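Local coordinates for putative periplasmic protein (Bacteroides vulgatus ATCC 8482, PDB 3DUE) that is of unknown function but belongs to a superfamily of PepSY-like bacterial periplasmic proteins with a possible inhibitory role, at residues Q15-F20 and L54-K59. Numbering follows the deposited sequence.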
loop_
_atom_site.group_PDB
_atom_site.type_symbol
_atom_site.label_atom_id
_atom_site.label_comp_id
_atom_site.label_asym_id
_atom_site.label_seq_id
_atom_site.Cartn_x
_atom_site.Cartn_y
_atom_site.Cartn_z
ATOM N N GLN A 15 12.984 -5.706 8.582
ATOM C CA GLN A 15 13.252 -4.454 9.260
ATOM C C GLN A 15 12.597 -3.230 8.575
ATOM O O GLN A 15 11.987 -2.389 9.242
ATOM C CB GLN A 15 14.765 -4.242 9.306
ATOM C CG GLN A 15 15.123 -2.949 9.939
ATOM C CD GLN A 15 16.576 -2.516 9.858
ATOM O OE1 GLN A 15 16.828 -1.353 10.129
ATOM N NE2 GLN A 15 17.536 -3.410 9.526
ATOM N N THR A 16 12.733 -3.143 7.264
ATOM C CA THR A 16 12.202 -2.001 6.501
ATOM C C THR A 16 10.671 -1.866 6.646
ATOM O O THR A 16 10.166 -0.741 6.783
ATOM C CB THR A 16 12.659 -2.082 5.017
ATOM O OG1 THR A 16 14.094 -2.111 4.986
ATOM C CG2 THR A 16 12.169 -0.869 4.209
ATOM N N ALA A 17 9.956 -3.002 6.641
ATOM C CA ALA A 17 8.522 -3.021 6.870
ATOM C C ALA A 17 8.183 -2.591 8.307
ATOM O O ALA A 17 7.214 -1.886 8.517
ATOM C CB ALA A 17 7.952 -4.351 6.536
ATOM N N GLN A 18 8.967 -3.004 9.305
ATOM C CA GLN A 18 8.699 -2.551 10.667
ATOM C C GLN A 18 8.870 -1.036 10.769
ATOM O O GLN A 18 8.081 -0.345 11.439
ATOM C CB GLN A 18 9.595 -3.254 11.672
ATOM C CG GLN A 18 9.371 -4.747 11.716
ATOM C CD GLN A 18 10.246 -5.385 12.735
ATOM O OE1 GLN A 18 10.291 -4.918 13.889
ATOM N NE2 GLN A 18 11.001 -6.404 12.331
ATOM N N THR A 19 9.912 -0.499 10.148
ATOM C CA THR A 19 10.179 0.944 10.184
ATOM C C THR A 19 9.070 1.712 9.454
ATOM O O THR A 19 8.688 2.803 9.858
ATOM C CB THR A 19 11.545 1.276 9.536
ATOM O OG1 THR A 19 12.577 0.710 10.337
ATOM C CG2 THR A 19 11.793 2.798 9.424
ATOM N N PHE A 20 8.611 1.160 8.352
ATOM C CA PHE A 20 7.523 1.779 7.611
ATOM C C PHE A 20 6.259 1.933 8.499
ATOM O O PHE A 20 5.649 3.013 8.548
ATOM C CB PHE A 20 7.234 0.977 6.359
ATOM C CG PHE A 20 6.148 1.561 5.507
ATOM C CD1 PHE A 20 6.459 2.477 4.503
ATOM C CD2 PHE A 20 4.839 1.188 5.694
ATOM C CE1 PHE A 20 5.462 2.988 3.713
ATOM C CE2 PHE A 20 3.840 1.705 4.890
ATOM C CZ PHE A 20 4.159 2.599 3.928
ATOM N N LEU A 54 -1.688 -3.252 4.914
ATOM C CA LEU A 54 -0.406 -3.094 4.222
ATOM C C LEU A 54 0.010 -4.476 3.684
ATOM O O LEU A 54 -0.234 -5.492 4.354
ATOM C CB LEU A 54 0.663 -2.648 5.200
ATOM C CG LEU A 54 0.322 -1.400 6.000
ATOM C CD1 LEU A 54 1.446 -1.034 6.899
ATOM C CD2 LEU A 54 -0.026 -0.259 5.000
ATOM N N GLU A 55 0.624 -4.479 2.504
ATOM C CA GLU A 55 1.317 -5.630 1.933
ATOM C C GLU A 55 2.736 -5.149 1.573
ATOM O O GLU A 55 2.933 -4.049 1.046
ATOM C CB GLU A 55 0.679 -6.122 0.650
ATOM C CG GLU A 55 1.287 -7.400 0.070
ATOM C CD GLU A 55 0.791 -7.688 -1.326
ATOM O OE1 GLU A 55 0.866 -6.760 -2.205
ATOM O OE2 GLU A 55 0.352 -8.852 -1.548
ATOM N N PHE A 56 3.702 -6.028 1.790
ATOM C CA PHE A 56 5.108 -5.765 1.535
ATOM C C PHE A 56 5.687 -6.893 0.743
ATOM O O PHE A 56 5.204 -8.022 0.862
ATOM C CB PHE A 56 5.888 -5.722 2.841
ATOM C CG PHE A 56 5.406 -4.684 3.838
ATOM C CD1 PHE A 56 5.876 -3.393 3.763
ATOM C CD2 PHE A 56 4.517 -5.027 4.876
ATOM C CE1 PHE A 56 5.496 -2.454 4.657
ATOM C CE2 PHE A 56 4.105 -4.095 5.767
ATOM C CZ PHE A 56 4.619 -2.792 5.684
ATOM N N ASP A 57 6.734 -6.606 -0.028
ATOM C CA ASP A 57 7.399 -7.623 -0.824
ATOM C C ASP A 57 8.364 -8.376 0.070
ATOM O O ASP A 57 8.397 -8.131 1.283
ATOM C CB ASP A 57 8.058 -7.036 -2.085
ATOM C CG ASP A 57 9.260 -6.124 -1.794
ATOM O OD1 ASP A 57 9.773 -6.047 -0.663
ATOM O OD2 ASP A 57 9.699 -5.480 -2.755
ATOM N N LYS A 58 9.145 -9.276 -0.522
ATOM C CA LYS A 58 10.073 -10.143 0.234
ATOM C C LYS A 58 11.173 -9.390 1.000
ATOM O O LYS A 58 11.789 -9.957 1.918
ATOM C CB LYS A 58 10.732 -11.154 -0.696
ATOM C CG LYS A 58 11.665 -10.548 -1.721
ATOM C CD LYS A 58 12.158 -11.581 -2.709
ATOM C CE LYS A 58 13.118 -10.940 -3.715
ATOM N NZ LYS A 58 13.798 -11.947 -4.616
ATOM N N LYS A 59 11.411 -8.145 0.604
ATOM C CA LYS A 59 12.394 -7.282 1.239
ATOM C C LYS A 59 11.748 -6.227 2.157
ATOM O O LYS A 59 12.451 -5.374 2.698
ATOM C CB LYS A 59 13.264 -6.622 0.172
ATOM C CG LYS A 59 14.033 -7.651 -0.670
ATOM C CD LYS A 59 15.000 -6.962 -1.542
ATOM C CE LYS A 59 15.338 -7.740 -2.749
ATOM N NZ LYS A 59 16.164 -6.888 -3.618
#
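Ala-17 and Phe-20 of helix 15-24 pack on Phe-56 and Leu-54 of strand 53-56, an apolar helix-on-sheet contact in the N-terminal half of this PepSY-like protein. Segments 15-20 and 54-56 run roughly antiparallel. Ala-17 sets its methyl over the middle of the Phe-56 ring: CB lies 3.5 Å from the ring centroid and only 8° off its normal, a CH-pi contact. The ring lies close against the helix backbone, where Phe-56 CE1 is 3.8 Å from Ala-17 CA. One turn on, Phe-20 has CG anti to its backbone N (chi1 -178°), which carries its ring toward Phe-56 and Leu-54. The two phenylalanine rings form an offset edge-to-face pair, planes at 84°, with the edge of Phe-56 turned to the face of Phe-20. Their closest approach is 3.8 Å, between Phe-56 CE1 and Phe-20 CD2. Leu-54 touches the rim of the Phe-20 ring through CD1, 4.2 Å from CE2. At Asp-57 an Asx turn forms: Lys-59 N donates to Asp-57 OD1 (2.9 Å), which also accepts from Ile-61 N. Strand 53-56 lies between strands 41-48 and 62-66 of the antiparallel sheet; Val-65 of strand 62-66 touches both Phe-20 and Leu-54, while Trp-62 and His-24 bring further rings against Phe-20.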